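PDB 5HUS: trehalose synthase regulatory protein from Candida albicans, which probably acts as a noncatalytic regulatory subunit of the trehalose synthase complex, its C-terminal domain belonging to the trehalose-phosphatase family of the HAD clan. Local coordinates for residues Leu22-Leu27 with Lys203-Val208; Asp81-Phe86 with Lys108-Leu113; Ile92-Glu97 with Phe101-Gly106. All coordinates share one frame; numbering follows the deposited sequence.

Contact 1: residues Leu22-Leu27 with Lys203-Val208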
ATOM      1  N   LEU A  22      10.848 -11.298   1.342  1.00 20.85           N
ATOM      2  CA  LEU A  22      10.089 -10.220   0.709  1.00 23.23           C
ATOM      3  C   LEU A  22       9.602  -9.255   1.772  1.00 17.49           C
ATOM      4  O   LEU A  22       8.943  -9.656   2.734  1.00 19.04           O
ATOM      5  CB  LEU A  22       8.902 -10.775  -0.085  1.00 20.53           C
ATOM      6  CG  LEU A  22       7.960  -9.722  -0.683  1.00 20.51           C
ATOM      7  CD1 LEU A  22       8.695  -8.847  -1.687  1.00 21.17           C
ATOM      8  CD2 LEU A  22       6.769 -10.410  -1.324  1.00 20.31           C
ATOM      9  N   ILE A  23       9.954  -7.983   1.606  1.00 17.27           N
ATOM     10  CA  ILE A  23       9.600  -6.959   2.575  1.00 16.21           C
ATOM     11  C   ILE A  23       8.808  -5.869   1.886  1.00 23.13           C
ATOM     12  O   ILE A  23       9.258  -5.307   0.892  1.00 20.06           O
ATOM     13  CB  ILE A  23      10.852  -6.359   3.246  1.00 20.46           C
ATOM     14  CG1 ILE A  23      11.583  -7.450   4.044  1.00 20.16           C
ATOM     15  CG2 ILE A  23      10.471  -5.192   4.138  1.00 23.87           C
ATOM     16  CD1 ILE A  23      12.925  -7.032   4.611  1.00 23.23           C
ATOM     17  N   ILE A  24       7.612  -5.603   2.396  1.00 20.49           N
ATOM     18  CA  ILE A  24       6.741  -4.591   1.810  1.00 16.63           C
ATOM     19  C   ILE A  24       6.483  -3.511   2.844  1.00 18.28           C
ATOM     20  O   ILE A  24       5.957  -3.785   3.926  1.00 18.62           O
ATOM     21  CB  ILE A  24       5.411  -5.214   1.317  1.00 17.69           C
ATOM     22  CG1 ILE A  24       5.708  -6.202   0.183  1.00 22.16           C
ATOM     23  CG2 ILE A  24       4.441  -4.126   0.857  1.00 17.31           C
ATOM     24  CD1 ILE A  24       4.556  -7.085  -0.185  1.00 40.04           C
ATOM     25  N   LEU A  25       6.906  -2.289   2.524  1.00 15.57           N
ATOM     26  CA  LEU A  25       6.810  -1.173   3.456  1.00 14.98           C
ATOM     27  C   LEU A  25       5.804  -0.138   2.965  1.00 16.62           C
ATOM     28  O   LEU A  25       6.027   0.515   1.943  1.00 19.04           O
ATOM     29  CB  LEU A  25       8.181  -0.523   3.648  1.00 20.33           C
ATOM     30  CG  LEU A  25       9.312  -1.476   4.056  1.00 19.73           C
ATOM     31  CD1 LEU A  25      10.641  -0.723   4.217  1.00 20.49           C
ATOM     32  CD2 LEU A  25       8.933  -2.199   5.339  1.00 19.52           C
ATOM     33  N   ALA A  26       4.697  -0.000   3.691  1.00 15.59           N
ATOM     34  CA  ALA A  26       3.700   1.028   3.387  1.00 18.29           C
ATOM     35  C   ALA A  26       4.058   2.283   4.152  1.00 24.67           C
ATOM     36  O   ALA A  26       3.716   2.426   5.323  1.00 22.15           O
ATOM     37  CB  ALA A  26       2.291   0.551   3.744  1.00 17.10           C
ATOM     38  N   LEU A  27       4.762   3.187   3.483  1.00 18.40           N
ATOM     39  CA  LEU A  27       5.290   4.386   4.125  1.00 19.92           C
ATOM     40  C   LEU A  27       4.851   5.636   3.387  1.00 22.94           C
ATOM     41  O   LEU A  27       4.649   5.613   2.174  1.00 24.32           O
ATOM     42  CB  LEU A  27       6.816   4.336   4.181  1.00 23.09           C
ATOM     43  CG  LEU A  27       7.468   3.139   4.866  1.00 25.21           C
ATOM     44  CD1 LEU A  27       8.975   3.183   4.700  1.00 34.64           C
ATOM     45  CD2 LEU A  27       7.088   3.104   6.338  1.00 31.30           C
ATOM     46  N   LYS A 203      -4.082  -7.478  -4.013  1.00 17.83           N
ATOM     47  CA  LYS A 203      -3.759  -8.071  -5.305  1.00 16.37           C
ATOM     48  C   LYS A 203      -2.338  -7.715  -5.741  1.00 16.11           C
ATOM     49  O   LYS A 203      -1.653  -8.537  -6.351  1.00 19.54           O
ATOM     50  CB  LYS A 203      -4.778  -7.635  -6.362  1.00 22.61           C
ATOM     51  CG  LYS A 203      -6.179  -8.155  -6.063  1.00 22.07           C
ATOM     52  CD  LYS A 203      -7.160  -7.872  -7.187  1.00 28.43           C
ATOM     53  CE  LYS A 203      -8.535  -8.427  -6.849  1.00 37.17           C
ATOM     54  NZ  LYS A 203      -9.525  -8.195  -7.950  1.00 33.62           N
ATOM     55  N   ALA A 204      -1.890  -6.503  -5.416  1.00 18.39           N
ATOM     56  CA  ALA A 204      -0.527  -6.101  -5.748  1.00 18.60           C
ATOM     57  C   ALA A 204       0.497  -6.877  -4.925  1.00 17.79           C
ATOM     58  O   ALA A 204       1.524  -7.302  -5.445  1.00 16.80           O
ATOM     59  CB  ALA A 204      -0.342  -4.599  -5.546  1.00 17.84           C
ATOM     60  N   ILE A 205       0.216  -7.054  -3.638  1.00 15.55           N
ATOM     61  CA  ILE A 205       1.108  -7.815  -2.779  1.00 18.43           C
ATOM     62  C   ILE A 205       1.199  -9.251  -3.294  1.00 20.99           C
ATOM     63  O   ILE A 205       2.285  -9.811  -3.413  1.00 18.49           O
ATOM     64  CB  ILE A 205       0.640  -7.792  -1.310  1.00 16.24           C
ATOM     65  CG1 ILE A 205       0.848  -6.386  -0.727  1.00 21.69           C
ATOM     66  CG2 ILE A 205       1.417  -8.846  -0.483  1.00 18.94           C
ATOM     67  CD1 ILE A 205       0.260  -6.183   0.652  1.00 24.11           C
ATOM     68  N   ARG A 206       0.052  -9.823  -3.649  1.00 21.44           N
ATOM     69  CA  ARG A 206       0.020 -11.179  -4.184  1.00 17.84           C
ATOM     70  C   ARG A 206       0.818 -11.277  -5.480  1.00 20.04           C
ATOM     71  O   ARG A 206       1.527 -12.251  -5.698  1.00 21.84           O
ATOM     72  CB  ARG A 206      -1.423 -11.634  -4.418  1.00 19.80           C
ATOM     73  CG  ARG A 206      -1.524 -13.000  -5.088  1.00 23.60           C
ATOM     74  CD  ARG A 206      -2.974 -13.449  -5.234  1.00 22.07           C
ATOM     75  NE  ARG A 206      -3.737 -12.607  -6.148  1.00 29.11           N
ATOM     76  CZ  ARG A 206      -5.030 -12.774  -6.414  1.00 31.78           C
ATOM     77  NH1 ARG A 206      -5.707 -13.758  -5.836  1.00 31.34           N
ATOM     78  NH2 ARG A 206      -5.646 -11.955  -7.259  1.00 28.84           N
ATOM     79  N   LEU A 207       0.716 -10.257  -6.325  1.00 19.57           N
ATOM     80  CA  LEU A 207       1.459 -10.228  -7.585  1.00 14.73           C
ATOM     81  C   LEU A 207       2.970 -10.174  -7.351  1.00 18.96           C
ATOM     82  O   LEU A 207       3.733 -10.936  -7.950  1.00 18.51           O
ATOM     83  CB  LEU A 207       1.001  -9.033  -8.439  1.00 14.98           C
ATOM     84  CG  LEU A 207       1.629  -8.812  -9.822  1.00 18.92           C
ATOM     85  CD1 LEU A 207       0.665  -8.036 -10.706  1.00 23.28           C
ATOM     86  CD2 LEU A 207       2.963  -8.059  -9.751  1.00 20.73           C
ATOM     87  N   VAL A 208       3.407  -9.256  -6.495  1.00 20.99           N
ATOM     88  CA  VAL A 208       4.829  -9.137  -6.188  1.00 17.92           C
ATOM     89  C   VAL A 208       5.352 -10.423  -5.554  1.00 19.05           C
ATOM     90  O   VAL A 208       6.400 -10.935  -5.948  1.00 20.01           O
ATOM     91  CB  VAL A 208       5.094  -7.931  -5.265  1.00 17.42           C
ATOM     92  CG1 VAL A 208       6.540  -7.919  -4.794  1.00 20.28           C
ATOM     93  CG2 VAL A 208       4.753  -6.633  -6.004  1.00 17.05           C
TER
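Ile24 and Leu22 reach from a central strand of the HAD-like core sheet to Ile205 and Val208 on the helix 200-213 packed against it, an alpha/beta layer contact made of apolar branches alone. The tight part is at Ile24. With its CG1 anti to the carbonyl carbon (chi1 -64°) and the chain extended beyond, Ile24 sends CD1 into the angle between the two branches of Ile205, 3.6 Å from CG2 and 3.8 Å from CG1. Tyr248, on the adjoining strand 243-250, touches both isoleucines. One turn further along the helix the fit is looser: the CA atoms of Leu22 and Val208 are 8.7 Å apart, against 7.9 Å for those of Ile24 and Ile205, and a single pair of methyl groups meets. Tyr72 of strand 69-74 touches both residues of this second pair. The side of the helix turned from the strand carries charge: Arg206, itself buried, forms a salt bridge with Asp235, whereas Lys203 is partly exposed and its NZ hydrogen-bonds to the carbonyl oxygen of Gln229. In the looser pair the touching atoms are Leu22 CD1 and Val208 CG1, 3.9 Å apart.

Contact 2: residues Asp81-Phe86 with Lys108-Leu113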
ATOM      1  N   ASP A  81       5.142  10.607  -9.923  1.00 19.68           N
ATOM      2  CA  ASP A  81       5.790  11.143  -8.721  1.00 19.35           C
ATOM      3  C   ASP A  81       6.820  10.170  -8.150  1.00 23.72           C
ATOM      4  O   ASP A  81       7.896  10.581  -7.718  1.00 21.42           O
ATOM      5  CB  ASP A  81       4.757  11.494  -7.647  1.00 20.43           C
ATOM      6  CG  ASP A  81       4.004  12.780  -7.958  1.00 26.83           C
ATOM      7  OD1 ASP A  81       4.375  13.464  -8.929  1.00 25.82           O
ATOM      8  OD2 ASP A  81       3.045  13.104  -7.228  1.00 25.93           O
ATOM      9  N   LEU A  82       6.490   8.880  -8.136  1.00 19.99           N
ATOM     10  CA  LEU A  82       7.413   7.880  -7.625  1.00 19.05           C
ATOM     11  C   LEU A  82       8.639   7.724  -8.518  1.00 17.57           C
ATOM     12  O   LEU A  82       9.742   7.515  -8.020  1.00 21.17           O
ATOM     13  CB  LEU A  82       6.698   6.524  -7.458  1.00 19.73           C
ATOM     14  CG  LEU A  82       5.738   6.540  -6.265  1.00 16.70           C
ATOM     15  CD1 LEU A  82       4.821   5.319  -6.264  1.00 19.81           C
ATOM     16  CD2 LEU A  82       6.504   6.647  -4.949  1.00 18.51           C
ATOM     17  N   ASP A  83       8.444   7.803  -9.830  1.00 18.26           N
ATOM     18  CA  ASP A  83       9.565   7.701 -10.764  1.00 22.26           C
ATOM     19  C   ASP A  83      10.537   8.865 -10.562  1.00 24.75           C
ATOM     20  O   ASP A  83      11.752   8.690 -10.641  1.00 25.51           O
ATOM     21  CB  ASP A  83       9.074   7.671 -12.214  1.00 20.23           C
ATOM     22  CG  ASP A  83       8.595   6.295 -12.655  1.00 25.07           C
ATOM     23  OD1 ASP A  83       8.917   5.287 -11.991  1.00 25.93           O
ATOM     24  OD2 ASP A  83       7.906   6.230 -13.694  1.00 23.13           O
ATOM     25  N   ILE A  84      10.003  10.052 -10.292  1.00 21.87           N
ATOM     26  CA  ILE A  84      10.865  11.199  -9.982  1.00 23.00           C
ATOM     27  C   ILE A  84      11.622  10.965  -8.676  1.00 23.83           C
ATOM     28  O   ILE A  84      12.836  11.193  -8.592  1.00 25.08           O
ATOM     29  CB  ILE A  84      10.048  12.509  -9.896  1.00 24.39           C
ATOM     30  CG1 ILE A  84       9.650  12.972 -11.303  1.00 22.08           C
ATOM     31  CG2 ILE A  84      10.839  13.586  -9.164  1.00 19.41           C
ATOM     32  CD1 ILE A  84       8.637  14.094 -11.321  1.00 24.73           C
ATOM     33  N   MET A  85      10.916  10.477  -7.661  1.00 18.94           N
ATOM     34  CA  MET A  85      11.517  10.256  -6.354  1.00 19.56           C
ATOM     35  C   MET A  85      12.619   9.215  -6.349  1.00 19.06           C
ATOM     36  O   MET A  85      13.645   9.398  -5.688  1.00 20.22           O
ATOM     37  CB  MET A  85      10.454   9.846  -5.342  1.00 20.89           C
ATOM     38  CG  MET A  85       9.569  10.976  -4.864  1.00 24.68           C
ATOM     39  SD  MET A  85       8.305  10.318  -3.760  1.00 24.41           S
ATOM     40  CE  MET A  85       7.777  11.808  -2.918  1.00 24.23           C
ATOM     41  N   PHE A  86      12.416   8.121  -7.077  1.00 21.00           N
ATOM     42  CA  PHE A  86      13.291   6.960  -6.921  1.00 20.97           C
ATOM     43  C   PHE A  86      14.093   6.623  -8.175  1.00 26.97           C
ATOM     44  O   PHE A  86      14.637   5.526  -8.280  1.00 27.12           O
ATOM     45  CB  PHE A  86      12.459   5.745  -6.479  1.00 23.25           C
ATOM     46  CG  PHE A  86      11.971   5.848  -5.063  1.00 23.33           C
ATOM     47  CD1 PHE A  86      12.777   5.455  -4.011  1.00 24.30           C
ATOM     48  CD2 PHE A  86      10.720   6.376  -4.780  1.00 20.43           C
ATOM     49  CE1 PHE A  86      12.342   5.569  -2.708  1.00 25.75           C
ATOM     50  CE2 PHE A  86      10.279   6.490  -3.477  1.00 20.13           C
ATOM     51  CZ  PHE A  86      11.090   6.089  -2.439  1.00 23.36           C
ATOM     52  N   LYS A 108      12.166  -1.550 -16.073  1.00 31.55           N
ATOM     53  CA  LYS A 108      12.103  -0.206 -16.642  1.00 37.33           C
ATOM     54  C   LYS A 108      10.663   0.281 -16.744  1.00 25.99           C
ATOM     55  O   LYS A 108      10.403   1.479 -16.792  1.00 31.76           O
ATOM     56  CB  LYS A 108      12.750  -0.169 -18.030  1.00 41.03           C
ATOM     57  CG  LYS A 108      14.173  -0.689 -18.094  1.00 44.05           C
ATOM     58  CD  LYS A 108      14.787  -0.401 -19.461  1.00 57.47           C
ATOM     59  CE  LYS A 108      15.454  -1.634 -20.056  1.00 58.65           C
ATOM     60  NZ  LYS A 108      16.570  -2.142 -19.210  1.00 58.19           N
ATOM     61  N   ASN A 109       9.728  -0.661 -16.781  1.00 27.40           N
ATOM     62  CA  ASN A 109       8.333  -0.335 -17.038  1.00 36.59           C
ATOM     63  C   ASN A 109       7.402  -0.720 -15.899  1.00 29.22           C
ATOM     64  O   ASN A 109       7.679  -1.648 -15.148  1.00 30.82           O
ATOM     65  CB  ASN A 109       7.875  -1.020 -18.324  1.00 35.49           C
ATOM     66  CG  ASN A 109       8.549  -0.451 -19.547  1.00 48.12           C
ATOM     67  OD1 ASN A 109       8.709   0.765 -19.669  1.00 46.27           O
ATOM     68  ND2 ASN A 109       8.960  -1.322 -20.458  1.00 43.32           N
ATOM     69  N   TRP A 110       6.294   0.003 -15.784  1.00 22.83           N
ATOM     70  CA  TRP A 110       5.263  -0.340 -14.819  1.00 21.65           C
ATOM     71  C   TRP A 110       4.342  -1.410 -15.358  1.00 22.99           C
ATOM     72  O   TRP A 110       3.979  -1.407 -16.539  1.00 25.69           O
ATOM     73  CB  TRP A 110       4.417   0.878 -14.442  1.00 17.84           C
ATOM     74  CG  TRP A 110       5.145   1.954 -13.717  1.00 20.28           C
ATOM     75  CD1 TRP A 110       5.833   2.996 -14.270  1.00 22.19           C
ATOM     76  CD2 TRP A 110       5.236   2.120 -12.296  1.00 19.54           C
ATOM     77  NE1 TRP A 110       6.358   3.795 -13.280  1.00 22.64           N
ATOM     78  CE2 TRP A 110       6.003   3.279 -12.060  1.00 17.84           C
ATOM     79  CE3 TRP A 110       4.744   1.399 -11.202  1.00 17.85           C
ATOM     80  CZ2 TRP A 110       6.292   3.736 -10.773  1.00 21.39           C
ATOM     81  CZ3 TRP A 110       5.032   1.851  -9.923  1.00 18.64           C
ATOM     82  CH2 TRP A 110       5.803   3.010  -9.720  1.00 21.71           C
ATOM     83  N   ILE A 111       3.958  -2.312 -14.469  1.00 20.41           N
ATOM     84  CA  ILE A 111       2.880  -3.249 -14.713  1.00 23.56           C
ATOM     85  C   ILE A 111       1.573  -2.623 -14.272  1.00 27.38           C
ATOM     86  O   ILE A 111       1.474  -2.104 -13.162  1.00 22.88           O
ATOM     87  CB  ILE A 111       3.081  -4.557 -13.948  1.00 22.20           C
ATOM     88  CG1 ILE A 111       4.335  -5.279 -14.439  1.00 23.11           C
ATOM     89  CG2 ILE A 111       1.836  -5.442 -14.072  1.00 19.83           C
ATOM     90  CD1 ILE A 111       4.772  -6.396 -13.519  1.00 18.84           C
ATOM     91  N   SER A 112       0.573  -2.660 -15.139  1.00 21.76           N
ATOM     92  CA  SER A 112      -0.735  -2.137 -14.775  1.00 19.54           C
ATOM     93  C   SER A 112      -1.635  -3.269 -14.291  1.00 24.07           C
ATOM     94  O   SER A 112      -2.166  -4.050 -15.082  1.00 23.67           O
ATOM     95  CB  SER A 112      -1.373  -1.402 -15.955  1.00 24.19           C
ATOM     96  OG  SER A 112      -2.582  -0.774 -15.559  1.00 27.00           O
ATOM     97  N   LEU A 113      -1.782  -3.364 -12.975  1.00 22.21           N
ATOM     98  CA  LEU A 113      -2.750  -4.273 -12.388  1.00 21.84           C
ATOM     99  C   LEU A 113      -4.153  -3.727 -12.634  1.00 19.66           C
ATOM    100  O   LEU A 113      -5.101  -4.487 -12.857  1.00 25.11           O
ATOM    101  CB  LEU A 113      -2.468  -4.450 -10.895  1.00 19.57           C
ATOM    102  CG  LEU A 113      -3.178  -5.560 -10.129  1.00 24.46           C
ATOM    103  CD1 LEU A 113      -3.120  -6.890 -10.869  1.00 26.27           C
ATOM    104  CD2 LEU A 113      -2.550  -5.689  -8.744  1.00 21.88           C
TER
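The side chains of Asp83 and Trp110 both leave the backbone with CG anti to the carbonyl carbon; in Trp110 (chi1 -65°) this swings the indole toward the helix, where the carboxylate, running past it in the opposite direction, meets the ring edge at NE1. NE1 of Trp110 donates to OD2 of Asp83 over 2.9 Å. The bond is almost perfectly straight, 178° at the hydrogen, and the acceptor lies in the indole plane. On the carboxylate the N-H arrives from the syn side of OD2, but somewhat out of the plane of the group; carboxylate and ring planes are 42° apart. OD1 of Asp83 lies 3.3 Å from CZ2 of Trp110, off the ring plane, and carries a salt bridge to Lys103. The nearby ammonium would be expected to stabilise the negative charge of Asp83. An apolar contact flanks this polar one: CD1 of Leu82 approaches CH2 of Trp110 obliquely at 4.3 Å, at the benzene end of the indole. The backbones stay well apart, with 10.0 Å between the CA atoms of Asp83 and Trp110, and side chains alone span the gap. They do so over the hairpin: Trp110 lies on Leu94 and Ala96 of strand 93-96 and on Phe101 and Lys103 of strand 101-103, while Leu82 rests on Ala96. The contact thus joins helix 79-86 to the segment 108-113 that carries edge strand 111-112, across one face of the end of the core sheet.

Contact 3: residues Ile92-Glu97 with Phe101-Gly106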
ATOM      1  N   ILE A  92      14.957  -0.362  -5.009  1.00 24.54           N
ATOM      2  CA  ILE A  92      13.672  -0.394  -4.318  1.00 22.69           C
ATOM      3  C   ILE A  92      12.521  -0.682  -5.287  1.00 21.61           C
ATOM      4  O   ILE A  92      12.314   0.050  -6.256  1.00 21.10           O
ATOM      5  CB  ILE A  92      13.392   0.950  -3.598  1.00 23.75           C
ATOM      6  CG1 ILE A  92      14.513   1.275  -2.602  1.00 32.62           C
ATOM      7  CG2 ILE A  92      12.035   0.931  -2.904  1.00 28.81           C
ATOM      8  CD1 ILE A  92      14.119   2.303  -1.575  1.00 48.38           C
ATOM      9  N   GLY A  93      11.770  -1.745  -5.027  1.00 20.95           N
ATOM     10  CA  GLY A  93      10.578  -2.012  -5.807  1.00 16.64           C
ATOM     11  C   GLY A  93       9.502  -0.995  -5.469  1.00 16.60           C
ATOM     12  O   GLY A  93       9.452  -0.472  -4.347  1.00 16.33           O
ATOM     13  N   LEU A  94       8.649  -0.694  -6.442  1.00 19.58           N
ATOM     14  CA  LEU A  94       7.612   0.308  -6.245  1.00 19.12           C
ATOM     15  C   LEU A  94       6.221  -0.227  -6.522  1.00 18.45           C
ATOM     16  O   LEU A  94       5.987  -0.919  -7.522  1.00 21.47           O
ATOM     17  CB  LEU A  94       7.872   1.528  -7.142  1.00 18.20           C
ATOM     18  CG  LEU A  94       9.240   2.205  -6.960  1.00 18.80           C
ATOM     19  CD1 LEU A  94       9.502   3.211  -8.085  1.00 22.61           C
ATOM     20  CD2 LEU A  94       9.355   2.872  -5.600  1.00 19.14           C
ATOM     21  N   ILE A  95       5.291   0.107  -5.635  1.00 16.60           N
ATOM     22  CA  ILE A  95       3.879  -0.171  -5.864  1.00 15.04           C
ATOM     23  C   ILE A  95       3.144   1.166  -5.750  1.00 19.80           C
ATOM     24  O   ILE A  95       3.140   1.780  -4.684  1.00 17.87           O
ATOM     25  CB  ILE A  95       3.320  -1.200  -4.862  1.00 18.01           C
ATOM     26  CG1 ILE A  95       4.155  -2.481  -4.886  1.00 21.22           C
ATOM     27  CG2 ILE A  95       1.886  -1.543  -5.213  1.00 16.46           C
ATOM     28  CD1 ILE A  95       3.852  -3.422  -3.729  1.00 19.74           C
ATOM     29  N   ALA A  96       2.551   1.618  -6.854  1.00 15.88           N
ATOM     30  CA  ALA A  96       1.956   2.953  -6.928  1.00 15.05           C
ATOM     31  C   ALA A  96       0.438   2.918  -6.824  1.00 17.55           C
ATOM     32  O   ALA A  96      -0.192   1.913  -7.159  1.00 17.54           O
ATOM     33  CB  ALA A  96       2.361   3.643  -8.228  1.00 18.24           C
ATOM     34  N   GLU A  97      -0.131   4.034  -6.370  1.00 16.61           N
ATOM     35  CA  GLU A  97      -1.576   4.183  -6.161  1.00 17.53           C
ATOM     36  C   GLU A  97      -2.158   2.978  -5.440  1.00 18.49           C
ATOM     37  O   GLU A  97      -3.177   2.404  -5.844  1.00 17.16           O
ATOM     38  CB  GLU A  97      -2.298   4.429  -7.493  1.00 19.31           C
ATOM     39  CG  GLU A  97      -1.838   5.722  -8.172  1.00 19.41           C
ATOM     40  CD  GLU A  97      -2.807   6.235  -9.220  1.00 18.04           C
ATOM     41  OE1 GLU A  97      -4.041   6.148  -9.008  1.00 17.19           O
ATOM     42  OE2 GLU A  97      -2.330   6.742 -10.255  1.00 19.40           O
ATOM     43  N   PHE A 101      -0.484  -0.082  -9.803  1.00 16.52           N
ATOM     44  CA  PHE A 101       0.689  -0.183 -10.672  1.00 17.31           C
ATOM     45  C   PHE A 101       1.891  -0.705  -9.908  1.00 19.19           C
ATOM     46  O   PHE A 101       2.106  -0.328  -8.768  1.00 18.34           O
ATOM     47  CB  PHE A 101       1.023   1.178 -11.291  1.00 15.54           C
ATOM     48  CG  PHE A 101      -0.154   1.845 -11.943  1.00 17.75           C
ATOM     49  CD1 PHE A 101      -0.561   1.477 -13.218  1.00 18.52           C
ATOM     50  CD2 PHE A 101      -0.863   2.832 -11.273  1.00 19.09           C
ATOM     51  CE1 PHE A 101      -1.658   2.087 -13.816  1.00 20.19           C
ATOM     52  CE2 PHE A 101      -1.961   3.444 -11.861  1.00 18.87           C
ATOM     53  CZ  PHE A 101      -2.357   3.072 -13.138  1.00 18.92           C
ATOM     54  N   VAL A 102       2.669  -1.574 -10.546  1.00 15.47           N
ATOM     55  CA  VAL A 102       3.816  -2.206  -9.906  1.00 16.24           C
ATOM     56  C   VAL A 102       5.049  -2.080 -10.784  1.00 18.76           C
ATOM     57  O   VAL A 102       5.005  -2.416 -11.971  1.00 19.40           O
ATOM     58  CB  VAL A 102       3.573  -3.709  -9.620  1.00 15.97           C
ATOM     59  CG1 VAL A 102       4.859  -4.367  -9.092  1.00 20.37           C
ATOM     60  CG2 VAL A 102       2.421  -3.895  -8.636  1.00 18.80           C
ATOM     61  N   LYS A 103       6.144  -1.597 -10.204  1.00 19.84           N
ATOM     62  CA  LYS A 103       7.427  -1.632 -10.893  1.00 16.00           C
ATOM     63  C   LYS A 103       8.355  -2.573 -10.123  1.00 18.40           C
ATOM     64  O   LYS A 103       8.886  -2.231  -9.063  1.00 20.64           O
ATOM     65  CB  LYS A 103       8.028  -0.223 -11.038  1.00 18.14           C
ATOM     66  CG  LYS A 103       9.401  -0.210 -11.695  1.00 19.35           C
ATOM     67  CD  LYS A 103       9.856   1.218 -12.027  1.00 27.66           C
ATOM     68  CE  LYS A 103       9.072   1.776 -13.206  1.00 26.90           C
ATOM     69  NZ  LYS A 103       9.613   3.086 -13.696  1.00 28.76           N
ATOM     70  N   LEU A 104       8.500  -3.781 -10.658  1.00 17.76           N
ATOM     71  CA  LEU A 104       9.360  -4.797 -10.071  1.00 19.03           C
ATOM     72  C   LEU A 104      10.799  -4.314 -10.026  1.00 22.82           C
ATOM     73  O   LEU A 104      11.211  -3.497 -10.846  1.00 23.36           O
ATOM     74  CB  LEU A 104       9.266  -6.096 -10.869  1.00 18.79           C
ATOM     75  CG  LEU A 104       7.867  -6.701 -11.001  1.00 18.63           C
ATOM     76  CD1 LEU A 104       7.866  -7.810 -12.042  1.00 21.36           C
ATOM     77  CD2 LEU A 104       7.368  -7.218  -9.663  1.00 20.92           C
ATOM     78  N   ILE A 105      11.562  -4.821  -9.068  1.00 21.14           N
ATOM     79  CA  ILE A 105      12.957  -4.419  -8.918  1.00 21.58           C
ATOM     80  C   ILE A 105      13.727  -4.700 -10.208  1.00 22.24           C
ATOM     81  O   ILE A 105      13.677  -5.812 -10.742  1.00 28.92           O
ATOM     82  CB  ILE A 105      13.608  -5.143  -7.725  1.00 20.85           C
ATOM     83  CG1 ILE A 105      12.963  -4.685  -6.415  1.00 21.46           C
ATOM     84  CG2 ILE A 105      15.092  -4.876  -7.677  1.00 24.20           C
ATOM     85  CD1 ILE A 105      13.257  -5.608  -5.230  1.00 23.98           C
ATOM     86  N   GLY A 106      14.397  -3.674 -10.726  1.00 26.74           N
ATOM     87  CA  GLY A 106      15.166  -3.801 -11.954  1.00 27.45           C
ATOM     88  C   GLY A 106      14.385  -3.529 -13.231  1.00 34.18           C
ATOM     89  O   GLY A 106      14.968  -3.446 -14.311  1.00 33.79           O
TER
HETATM   90  O   HOH W   1      11.624  -0.645  -8.976  1.00 28.06           O
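Strands 93-96 and 101-103 run antiparallel, their axes 4.7 Å apart at the closest and 171° between their directions. Leu94 and Lys103 form a hydrogen-bonded pair, with Leu94 N to Lys103 O at 3.0 Å and Lys103 N to Leu94 O at 2.8 Å. Ala96 N reaches Phe101 O at 2.8 Å, but the return bond, Phe101 N to Ala96 O, is weak at 3.3 Å. Between them Ile95 and Val102 make a non-hydrogen-bonded pair whose side chains point the same way, toward helix 200-213, where Val208 covers both. Val102 turns CG1 anti to its own nitrogen (chi1 174°), which leaves CG2 beside Ile95 CG2 at 4.2 Å. On the other face, Ala96 and Phe101 touch through their CB atoms. Glu97 runs alongside Phe101 and brings OE2 to 3.7 Å from CE2; its carboxylate is held by Thr148 and the backbone of Ala147 and Asp146. Beyond the Leu94-Lys103 pair, CG1 of Ile105 lies 3.5 Å from Gly93 N, close against the bare glycine backbone. Here a water is placed to donate to Ile92 O or Lys103 O. The arrangement is a two-stranded beta hairpin, extending the parallel core sheet of this HAD-like domain toward its antiparallel edge.

From the N terminus, strand 20-26 supplies the first half of contact 1, which is completed only at helix 200-213 and so closes a very long loop. Both other contacts fall within it. Helix 79-86 opens contact 2, the hairpin of contact 3 follows at once, and residues 108-113 then complete contact 2; contact 3 therefore nests in contact 2, and none cross. The hairpin is the common middle: one face packs on helix 200-213, with Ile95 on Ala204, and the other meets helix 79-86. Ile111 N probably hydrogen-bonds to Val102 O, and Leu113 packs on Ala204 and Leu207. Together they tie the sheet's centre and antiparallel edge to helices on both faces.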